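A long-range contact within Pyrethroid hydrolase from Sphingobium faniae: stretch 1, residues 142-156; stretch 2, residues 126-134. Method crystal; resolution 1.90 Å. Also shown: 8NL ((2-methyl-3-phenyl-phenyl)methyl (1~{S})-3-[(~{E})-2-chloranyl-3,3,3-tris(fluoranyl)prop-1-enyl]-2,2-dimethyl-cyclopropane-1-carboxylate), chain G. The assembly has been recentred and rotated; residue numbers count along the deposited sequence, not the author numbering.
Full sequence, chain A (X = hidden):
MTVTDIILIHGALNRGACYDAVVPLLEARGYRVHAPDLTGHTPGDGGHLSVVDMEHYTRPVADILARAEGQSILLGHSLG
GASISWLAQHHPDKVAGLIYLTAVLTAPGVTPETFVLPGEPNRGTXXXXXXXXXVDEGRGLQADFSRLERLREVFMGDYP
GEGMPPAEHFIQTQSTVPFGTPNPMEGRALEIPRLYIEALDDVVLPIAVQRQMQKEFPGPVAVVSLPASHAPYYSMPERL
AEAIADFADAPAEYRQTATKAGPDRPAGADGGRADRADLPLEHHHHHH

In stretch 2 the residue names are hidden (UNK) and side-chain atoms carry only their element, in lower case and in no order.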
ATOM      1  N   GLN A 142     -10.486  -0.995  13.975  1.00 22.97           N
ATOM      2  CA  GLN A 142     -11.715  -1.510  13.398  1.00 18.65           C
ATOM      3  C   GLN A 142     -12.567  -0.351  12.931  1.00 19.97           C
ATOM      4  O   GLN A 142     -12.683   0.646  13.647  1.00 22.55           O
ATOM      5  CB  GLN A 142     -12.482  -2.318  14.440  1.00 20.03           C
ATOM      6  CG  GLN A 142     -13.905  -2.636  14.015  1.00 26.82           C
ATOM      7  CD  GLN A 142     -14.583  -3.676  14.887  1.00 21.44           C
ATOM      8  OE1 GLN A 142     -13.949  -4.331  15.716  1.00 28.02           O
ATOM      9  NE2 GLN A 142     -15.881  -3.813  14.713  1.00 18.84           N
ATOM     10  N   ALA A 143     -13.220  -0.507  11.780  1.00 16.30           N
ATOM     11  CA  ALA A 143     -14.060   0.567  11.251  1.00 14.88           C
ATOM     12  C   ALA A 143     -15.277   0.829  12.137  1.00 22.00           C
ATOM     13  O   ALA A 143     -15.758  -0.041  12.878  1.00 19.84           O
ATOM     14  CB  ALA A 143     -14.514   0.256   9.824  1.00 21.65           C
ATOM     15  N   ASP A 144     -15.744   2.060  12.102  1.00 17.84           N
ATOM     16  CA  ASP A 144     -16.939   2.437  12.841  1.00 19.73           C
ATOM     17  C   ASP A 144     -18.200   2.037  12.068  1.00 19.67           C
ATOM     18  O   ASP A 144     -18.716   2.802  11.252  1.00 14.57           O
ATOM     19  CB  ASP A 144     -16.893   3.929  13.118  1.00 23.73           C
ATOM     20  CG  ASP A 144     -18.093   4.421  13.843  1.00 23.31           C
ATOM     21  OD1 ASP A 144     -18.940   3.590  14.258  1.00 21.36           O
ATOM     22  OD2 ASP A 144     -18.177   5.663  14.012  1.00 21.45           O
ATOM     23  N   PHE A 145     -18.783   0.872  12.391  1.00 18.72           N
ATOM     24  CA  PHE A 145     -19.928   0.451  11.586  1.00 17.53           C
ATOM     25  C   PHE A 145     -21.213   1.178  11.929  1.00 20.76           C
ATOM     26  O   PHE A 145     -22.210   0.990  11.229  1.00 20.32           O
ATOM     27  CB  PHE A 145     -20.114  -1.064  11.676  1.00 22.01           C
ATOM     28  CG  PHE A 145     -18.995  -1.801  11.030  1.00 16.23           C
ATOM     29  CD1 PHE A 145     -18.767  -1.664   9.666  1.00 20.03           C
ATOM     30  CD2 PHE A 145     -18.091  -2.506  11.783  1.00 18.72           C
ATOM     31  CE1 PHE A 145     -17.688  -2.324   9.052  1.00 19.63           C
ATOM     32  CE2 PHE A 145     -17.006  -3.147  11.185  1.00 24.60           C
ATOM     33  CZ  PHE A 145     -16.806  -3.052   9.815  1.00 20.27           C
ATOM     34  N   SER A 146     -21.188   2.116  12.875  1.00 22.37           N
ATOM     35  CA  SER A 146     -22.368   2.945  13.037  1.00 20.21           C
ATOM     36  C   SER A 146     -22.546   3.941  11.893  1.00 22.15           C
ATOM     37  O   SER A 146     -23.641   4.481  11.747  1.00 25.93           O
ATOM     38  CB  SER A 146     -22.291   3.685  14.381  1.00 21.97           C
ATOM     39  OG  SER A 146     -21.281   4.705  14.377  1.00 23.34           O
ATOM     40  N   ARG A 147     -21.541   4.140  11.032  1.00 21.07           N
ATOM     41  CA  ARG A 147     -21.612   5.146   9.972  1.00 21.52           C
ATOM     42  C   ARG A 147     -21.270   4.531   8.599  1.00 23.34           C
ATOM     43  O   ARG A 147     -20.297   4.897   7.939  1.00 20.63           O
ATOM     44  CB  ARG A 147     -20.712   6.332  10.326  1.00 18.56           C
ATOM     45  CG  ARG A 147     -21.281   7.164  11.495  1.00 16.67           C
ATOM     46  CD  ARG A 147     -20.320   8.300  11.826  1.00 23.27           C
ATOM     47  NE  ARG A 147     -19.215   7.762  12.609  1.00 28.35           N
ATOM     48  CZ  ARG A 147     -18.021   8.333  12.696  1.00 22.47           C
ATOM     49  NH1 ARG A 147     -17.798   9.447  12.016  1.00 21.92           N
ATOM     50  NH2 ARG A 147     -17.049   7.771  13.421  1.00 16.42           N
ATOM     51  N   LEU A 148     -22.139   3.630   8.128  1.00 19.27           N
ATOM     52  CA  LEU A 148     -21.831   2.847   6.927  1.00 17.15           C
ATOM     53  C   LEU A 148     -21.680   3.727   5.687  1.00 19.03           C
ATOM     54  O   LEU A 148     -20.705   3.597   4.940  1.00 19.03           O
ATOM     55  CB  LEU A 148     -22.939   1.816   6.707  1.00 21.37           C
ATOM     56  CG  LEU A 148     -22.962   0.898   7.932  1.00 19.25           C
ATOM     57  CD1 LEU A 148     -24.080  -0.177   7.893  1.00 27.39           C
ATOM     58  CD2 LEU A 148     -21.586   0.287   8.137  1.00 22.36           C
ATOM     59  N   GLU A 149     -22.640   4.621   5.445  1.00 18.24           N
ATOM     60  CA  GLU A 149     -22.574   5.459   4.249  1.00 22.16           C
ATOM     61  C   GLU A 149     -21.355   6.365   4.295  1.00 21.13           C
ATOM     62  O   GLU A 149     -20.725   6.624   3.266  1.00 20.90           O
ATOM     63  CB  GLU A 149     -23.853   6.284   4.099  1.00 21.60           C
ATOM     64  CG  GLU A 149     -23.866   7.333   2.955  1.00 18.69           C
ATOM     65  CD  GLU A 149     -23.631   6.737   1.553  1.00 24.36           C
ATOM     66  OE1 GLU A 149     -23.658   5.506   1.408  1.00 25.49           O
ATOM     67  OE2 GLU A 149     -23.430   7.511   0.589  1.00 30.15           O
ATOM     68  N   ARG A 150     -21.025   6.889   5.481  1.00 18.80           N
ATOM     69  CA  ARG A 150     -19.787   7.648   5.621  1.00 18.17           C
ATOM     70  C   ARG A 150     -18.575   6.795   5.263  1.00 18.49           C
ATOM     71  O   ARG A 150     -17.640   7.270   4.607  1.00 20.37           O
ATOM     72  CB  ARG A 150     -19.658   8.160   7.054  1.00 16.55           C
ATOM     73  CG  ARG A 150     -18.692   9.264   7.222  1.00 20.04           C
ATOM     74  CD  ARG A 150     -19.179  10.512   6.542  1.00 17.79           C
ATOM     75  NE  ARG A 150     -18.116  11.508   6.492  1.00 26.72           N
ATOM     76  CZ  ARG A 150     -17.788  12.172   5.393  1.00 20.37           C
ATOM     77  NH1 ARG A 150     -18.478  11.957   4.291  1.00 19.71           N
ATOM     78  NH2 ARG A 150     -16.797  13.049   5.405  1.00 22.85           N
ATOM     79  N   LEU A 151     -18.557   5.535   5.716  1.00 15.17           N
ATOM     80  CA  LEU A 151     -17.440   4.654   5.411  1.00 11.58           C
ATOM     81  C   LEU A 151     -17.313   4.447   3.921  1.00 19.73           C
ATOM     82  O   LEU A 151     -16.197   4.433   3.385  1.00 21.25           O
ATOM     83  CB  LEU A 151     -17.596   3.290   6.090  1.00 19.13           C
ATOM     84  CG  LEU A 151     -17.452   3.191   7.595  1.00 22.40           C
ATOM     85  CD1 LEU A 151     -17.855   1.781   8.075  1.00 14.47           C
ATOM     86  CD2 LEU A 151     -16.007   3.529   7.976  1.00 23.05           C
ATOM     87  N   ARG A 152     -18.451   4.250   3.242  1.00 21.40           N
ATOM     88  CA  ARG A 152     -18.445   4.023   1.798  1.00 20.86           C
ATOM     89  C   ARG A 152     -17.976   5.258   1.045  1.00 20.47           C
ATOM     90  O   ARG A 152     -17.071   5.183   0.195  1.00 21.83           O
ATOM     91  CB  ARG A 152     -19.840   3.655   1.298  1.00 21.23           C
ATOM     92  CG  ARG A 152     -19.839   3.267  -0.202  1.00 26.73           C
ATOM     93  CD  ARG A 152     -21.208   3.432  -0.826  1.00 23.52           C
ATOM     94  NE  ARG A 152     -21.703   4.815  -0.898  1.00 26.28           N
ATOM     95  CZ  ARG A 152     -21.388   5.676  -1.876  1.00 24.71           C
ATOM     96  NH1 ARG A 152     -20.590   5.293  -2.867  1.00 20.73           N
ATOM     97  NH2 ARG A 152     -21.907   6.896  -1.900  1.00 21.82           N
ATOM     98  N   GLU A 153     -18.592   6.407   1.338  1.00 20.63           N
ATOM     99  CA  GLU A 153     -18.280   7.587   0.543  1.00 23.33           C
ATOM    100  C   GLU A 153     -16.861   8.067   0.772  1.00 16.93           C
ATOM    101  O   GLU A 153     -16.327   8.771  -0.091  1.00 25.81           O
ATOM    102  CB  GLU A 153     -19.242   8.740   0.794  1.00 22.00           C
ATOM    103  CG  GLU A 153     -19.330   9.211   2.191  1.00 21.17           C
ATOM    104  CD  GLU A 153     -20.537  10.093   2.420  1.00 23.04           C
ATOM    105  OE1 GLU A 153     -21.484  10.099   1.600  1.00 30.93           O
ATOM    106  OE2 GLU A 153     -20.518  10.833   3.407  1.00 22.86           O
ATOM    107  N   VAL A 154     -16.265   7.748   1.924  1.00 20.93           N
ATOM    108  CA  VAL A 154     -14.891   8.162   2.250  1.00 19.80           C
ATOM    109  C   VAL A 154     -13.856   7.205   1.665  1.00 20.86           C
ATOM    110  O   VAL A 154     -12.889   7.632   1.019  1.00 17.07           O
ATOM    111  CB  VAL A 154     -14.726   8.308   3.777  1.00 17.68           C
ATOM    112  CG1 VAL A 154     -13.319   8.449   4.167  1.00 16.52           C
ATOM    113  CG2 VAL A 154     -15.502   9.518   4.283  1.00 17.57           C
ATOM    114  N   PHE A 155     -13.996   5.906   1.946  1.00 19.39           N
ATOM    115  CA  PHE A 155     -13.017   4.913   1.531  1.00 16.36           C
ATOM    116  C   PHE A 155     -13.337   4.182   0.231  1.00 20.48           C
ATOM    117  O   PHE A 155     -12.401   3.717  -0.416  1.00 17.01           O
ATOM    118  CB  PHE A 155     -12.858   3.854   2.617  1.00 22.53           C
ATOM    119  CG  PHE A 155     -12.205   4.346   3.870  1.00 22.06           C
ATOM    120  CD1 PHE A 155     -10.826   4.357   3.981  1.00 20.57           C
ATOM    121  CD2 PHE A 155     -12.978   4.768   4.961  1.00 25.92           C
ATOM    122  CE1 PHE A 155     -10.215   4.753   5.148  1.00 21.22           C
ATOM    123  CE2 PHE A 155     -12.364   5.207   6.135  1.00 22.27           C
ATOM    124  CZ  PHE A 155     -10.974   5.186   6.222  1.00 19.32           C
HETATM  125  N   MSE A 156     -14.614   3.972  -0.110  1.00 25.96           N
HETATM  126  CA  MSE A 156     -15.037   3.099  -1.245  1.00 22.65           C
HETATM  127  C   MSE A 156     -15.808   3.866  -2.325  1.00 23.40           C
HETATM  128  O   MSE A 156     -16.607   3.300  -3.087  1.00 28.40           O
HETATM  129  CB  MSE A 156     -15.932   1.946  -0.763  1.00 22.80           C
HETATM  130  CG  MSE A 156     -15.353   1.012   0.315  1.00 27.00           C
HETATM  131 SE   MSE A 156     -16.783   0.146   1.395  1.00 47.24          SE
HETATM  132  CE  MSE A 156     -16.560   1.227   3.058  1.00 20.61           C
ATOM    133  N   UNK A 126      -7.188  12.895   9.344  1.00 19.80           N
ATOM    134  CA  UNK A 126      -8.251  12.914  10.361  1.00 18.65           C
ATOM    135  C   UNK A 126      -9.517  12.201   9.947  1.00 20.98           C
ATOM    136  O   UNK A 126     -10.224  11.729  10.838  1.00 14.90           O
ATOM    137  c   UNK A 126      -8.522  14.406  10.578  1.00 17.28           C
ATOM    138  c   UNK A 126      -6.950  14.254   8.813  1.00 21.24           C
ATOM    139  c   UNK A 126      -8.106  15.045   9.356  1.00 16.86           C
ATOM    140  N   UNK A 127      -9.837  12.124   8.643  1.00 17.48           N
ATOM    141  CA  UNK A 127     -10.998  11.349   8.212  1.00 20.35           C
ATOM    142  C   UNK A 127     -10.847   9.882   8.615  1.00 21.80           C
ATOM    143  O   UNK A 127     -11.807   9.258   9.088  1.00 24.80           O
ATOM    144  n   UNK A 127     -12.876  14.272   5.086  1.00 22.03           N
ATOM    145  n   UNK A 127     -11.487  13.944   6.690  1.00 29.37           N
ATOM    146  c   UNK A 127     -11.807  12.699   6.187  1.00 26.42           C
ATOM    147  c   UNK A 127     -12.150  14.871   6.016  1.00 26.29           C
ATOM    148  c   UNK A 127     -12.680  12.915   5.174  1.00 22.83           C
ATOM    149  c   UNK A 127     -11.203  11.424   6.694  1.00 22.82           C
ATOM    150  N   UNK A 128      -9.658   9.309   8.424  1.00 19.73           N
ATOM    151  CA  UNK A 128      -9.462   7.911   8.805  1.00 22.85           C
ATOM    152  C   UNK A 128      -9.499   7.730  10.316  1.00 23.96           C
ATOM    153  O   UNK A 128     -10.113   6.783  10.812  1.00 26.73           O
ATOM    154  c   UNK A 128      -8.154   7.373   8.236  1.00 27.06           C
ATOM    155  N   UNK A 129      -8.813   8.596  11.073  1.00 19.74           N
ATOM    156  CA  UNK A 129      -8.827   8.429  12.525  1.00 22.35           C
ATOM    157  C   UNK A 129     -10.231   8.585  13.091  1.00 22.84           C
ATOM    158  O   UNK A 129     -10.538   8.027  14.155  1.00 22.42           O
ATOM    159  c   UNK A 129      -6.398   9.354  12.854  1.00 24.23           C
ATOM    160  c   UNK A 129      -5.824   7.991  13.159  1.00 26.94           C
ATOM    161  c   UNK A 129      -5.621  10.433  13.595  1.00 24.56           C
ATOM    162  c   UNK A 129      -7.876   9.410  13.219  1.00 20.02           C
ATOM    163  N   UNK A 130     -11.093   9.333  12.397  1.00 20.56           N
ATOM    164  CA  UNK A 130     -12.477   9.498  12.833  1.00 20.16           C
ATOM    165  C   UNK A 130     -13.267   8.198  12.695  1.00 25.23           C
ATOM    166  O   UNK A 130     -14.036   7.830  13.589  1.00 24.31           O
ATOM    167  o   UNK A 130     -15.504  10.544  11.477  1.00 25.16           O
ATOM    168  c   UNK A 130     -13.141  10.577  11.967  1.00 23.54           C
ATOM    169  c   UNK A 130     -14.611  10.799  12.302  1.00 23.38           C
ATOM    170  o   UNK A 130     -14.886  11.227  13.427  1.00 27.66           O
ATOM    171  N   UNK A 131     -13.051   7.471  11.597  1.00 21.19           N
ATOM    172  CA  UNK A 131     -13.889   6.345  11.194  1.00 19.02           C
ATOM    173  C   UNK A 131     -13.310   4.989  11.534  1.00 21.71           C
ATOM    174  O   UNK A 131     -14.032   3.992  11.449  1.00 21.09           O
ATOM    175  c   UNK A 131     -14.878   7.779   7.732  1.00 19.18           C
ATOM    176  c   UNK A 131     -15.031   7.545   9.210  1.00 22.46           C
ATOM    177  c   UNK A 131     -16.494   7.294   9.565  1.00 27.15           C
ATOM    178  c   UNK A 131     -14.142   6.395   9.680  1.00 18.89           C
ATOM    179  N   UNK A 132     -12.023   4.931  11.838  1.00 23.73           N
ATOM    180  CA  UNK A 132     -11.313   3.720  12.208  1.00 18.73           C
ATOM    181  C   UNK A 132     -10.883   3.896  13.651  1.00 26.07           C
ATOM    182  O   UNK A 132     -10.147   4.840  13.971  1.00 26.75           O
ATOM    183  c   UNK A 132     -10.515   3.458   9.822  1.00 23.82           C
ATOM    184  c   UNK A 132      -9.357   2.246  11.740  1.00 22.60           C
ATOM    185  c   UNK A 132     -11.359   2.272   9.403  1.00 22.34           C
ATOM    186  c   UNK A 132     -10.100   3.483  11.304  1.00 22.01           C
ATOM    187  N   UNK A 133     -11.324   2.996  14.518  1.00 22.57           N
ATOM    188  CA  UNK A 133     -11.164   3.162  15.950  1.00 25.77           C
ATOM    189  C   UNK A 133     -10.334   2.048  16.579  1.00 27.09           C
ATOM    190  O   UNK A 133     -10.168   0.976  15.989  1.00 21.28           O
ATOM    191  c   UNK A 133     -13.399   4.343  16.005  1.00 26.66           C
ATOM    192  o   UNK A 133     -15.381   3.214  16.757  1.00 30.99           O
ATOM    193  c   UNK A 133     -12.535   3.263  16.627  1.00 24.58           C
ATOM    194  n   UNK A 133     -15.445   5.467  16.653  1.00 27.51           N
ATOM    195  c   UNK A 133     -14.828   4.293  16.509  1.00 31.24           C
ATOM    196  N   UNK A 134      -9.698   2.318  17.718  1.00 23.23           N
ATOM    197  CA  UNK A 134      -8.884   1.286  18.374  1.00 25.65           C
ATOM    198  C   UNK A 134      -9.737   0.211  19.048  1.00 32.80           C
ATOM    199  O   UNK A 134     -10.859   0.474  19.485  1.00 28.44           O
ATOM    200  c   UNK A 134      -8.212   3.562  18.978  1.00 26.29           C
ATOM    201  c   UNK A 134      -9.567   3.636  18.369  1.00 27.49           C
ATOM    202  c   UNK A 134      -8.096   2.076  19.426  1.00 26.92           C
TER
HETATM  203  C   8NL G 301      -9.561   0.866   5.480  1.00 19.02           C
HETATM  204  C8  8NL G 301     -13.044  -1.042   4.648  1.00 19.77           C
HETATM  205  C9  8NL G 301     -14.080  -1.435   5.489  1.00 20.80           C
HETATM  206  C10 8NL G 301     -14.613  -0.542   6.409  1.00 20.64           C
HETATM  207  C11 8NL G 301     -14.064   0.738   6.437  1.00 26.29           C
HETATM  208  C12 8NL G 301     -13.027   1.114   5.583  1.00 16.22           C
HETATM  209  C13 8NL G 301      -7.538   1.393   3.268  1.00 20.51           C
HETATM  210  O   8NL G 301      -7.178   2.538   4.077  1.00 26.62           O
HETATM  211 CL   8NL G 301      -5.209   6.691   9.549  1.00 67.16          CL
HETATM  212  C21 8NL G 301      -5.296   5.389   8.361  1.00 36.44           C
HETATM  213  C22 8NL G 301      -6.156   4.194   8.697  1.00 35.78           C
HETATM  214  F2  8NL G 301      -7.255   4.261   7.967  1.00 35.82           F
HETATM  215  F1  8NL G 301      -5.548   3.041   8.494  1.00 42.35           F
HETATM  216  F   8NL G 301      -6.458   4.276   9.976  1.00 31.88           F
HETATM  217  C20 8NL G 301      -4.658   5.510   7.196  1.00 29.03           C
HETATM  218  C16 8NL G 301      -4.682   4.404   6.164  1.00 32.58           C
HETATM  219  C17 8NL G 301      -4.156   5.021   4.872  1.00 26.84           C
HETATM  220  C18 8NL G 301      -2.810   4.342   5.074  1.00 31.23           C
HETATM  221  C19 8NL G 301      -4.107   6.557   4.899  1.00 27.14           C
HETATM  222  C15 8NL G 301      -5.576   4.388   4.928  1.00 32.19           C
HETATM  223  C14 8NL G 301      -5.796   2.945   4.464  1.00 26.42           C
HETATM  224  O1  8NL G 301      -4.863   2.140   4.477  1.00 24.06           O
HETATM  225  C2  8NL G 301      -9.028   1.084   3.051  1.00 21.85           C
HETATM  226  C3  8NL G 301      -9.445   1.020   1.727  1.00 21.87           C
HETATM  227  C4  8NL G 301     -10.767   0.746   1.379  1.00 17.32           C
HETATM  228  C5  8NL G 301     -11.708   0.485   2.371  1.00 20.19           C
HETATM  229  C6  8NL G 301     -11.352   0.536   3.713  1.00 21.04           C
HETATM  230  C1  8NL G 301      -9.999   0.825   4.052  1.00 20.50           C
HETATM  231  C7  8NL G 301     -12.481   0.222   4.681  1.00 18.30           C
HETATM  232  O   HOH W   1     -15.037   0.901  15.634  1.00 30.23           O

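Position 126 carries three side-chain carbons that close a ring onto its own backbone N, and none of them reaches stretch 1; this is Pro-126, at the start of the short helix. At position 127 one carbon leads to a five-membered ring of three carbons and two nitrogens. Its CB lies 4.4 Å from Val-154 CG1, and a ring nitrogen approaches the guanidinium of Arg-150. The ring identifies His-127, whose NE2 is 4.1 Å from Arg-150 NH2.

Position 128 has a single side-chain carbon, 4.1 Å from CZ of Phe-155, and is therefore Ala-128. The same CB lies 3.3 Å from F2 of the bound pyrethroid 8NL. Position 129 has four carbons forked at the second; its CA-to-CB bond points away from stretch 1, and the side chain makes no contact with it: Leu-129.

At position 130 there are two carbons, the second bearing two oxygens, one of which lies 2.6 Å from Arg-147 NH1. A carboxylate one carbon from the backbone marks Asp-130. That oxygen, OD2, accepts a hydrogen bond from Arg-147 NH1 within a salt bridge, while its backbone O accepts a hydrogen bond from Arg-147 NH2 at 3.0 Å. Arg-147 is itself held by Asp-144, whose OD2 lies 2.5 Å from Arg-147 NH2, so the guanidinium joins two carboxylates.

At position 131 four carbons, again forked at the second, enter a pocket formed by Arg-150, Leu-151, Val-154 and Phe-155. This is Leu-131. Its CD1 lies 3.9 Å from both Val-154 CG2 and Phe-155 CE2, and its CD2 packs over one face of the Arg-147 guanidinium, 3.5 Å from NH1.

Position 132 has four carbons forked at the first, one arm two carbons long, and the end of that arm lies 3.8 Å from Ala-143 CB. This gives Ile-132, with CD1 at the tip and CG1 4.0 Å from Phe-155 CZ. Position 133 bears three carbons, the third carrying one oxygen and one nitrogen, and the nitrogen lies 3.8 Å from Asp-144 OD2: Gln-133. Water 1 lies 2.6 Å from Gln-133 OE1 and 3.1 Å from Gln-142 O. Position 134 again closes three carbons onto the backbone N; its CA-to-CB bond points away from stretch 1, and the side chain makes no contact with it: Pro-134.

The contact combines strand pairing with helix packing. The strands pair antiparallel, with hydrogen bonds from Gln-142 N to Gln-133 O (2.8 Å) and from Gln-133 N to Gln-142 O (2.9 Å), and Asp-144 N adds another to Leu-131 O (2.7 Å). Beyond this pairing, the helices run roughly antiparallel, and the Leu-131 side chain sits as a knob among Arg-150, Leu-151, Val-154 and Phe-155, while Arg-147 adds a salt bridge to Asp-130.

Stretch 2 126-134: PHALDLIQP
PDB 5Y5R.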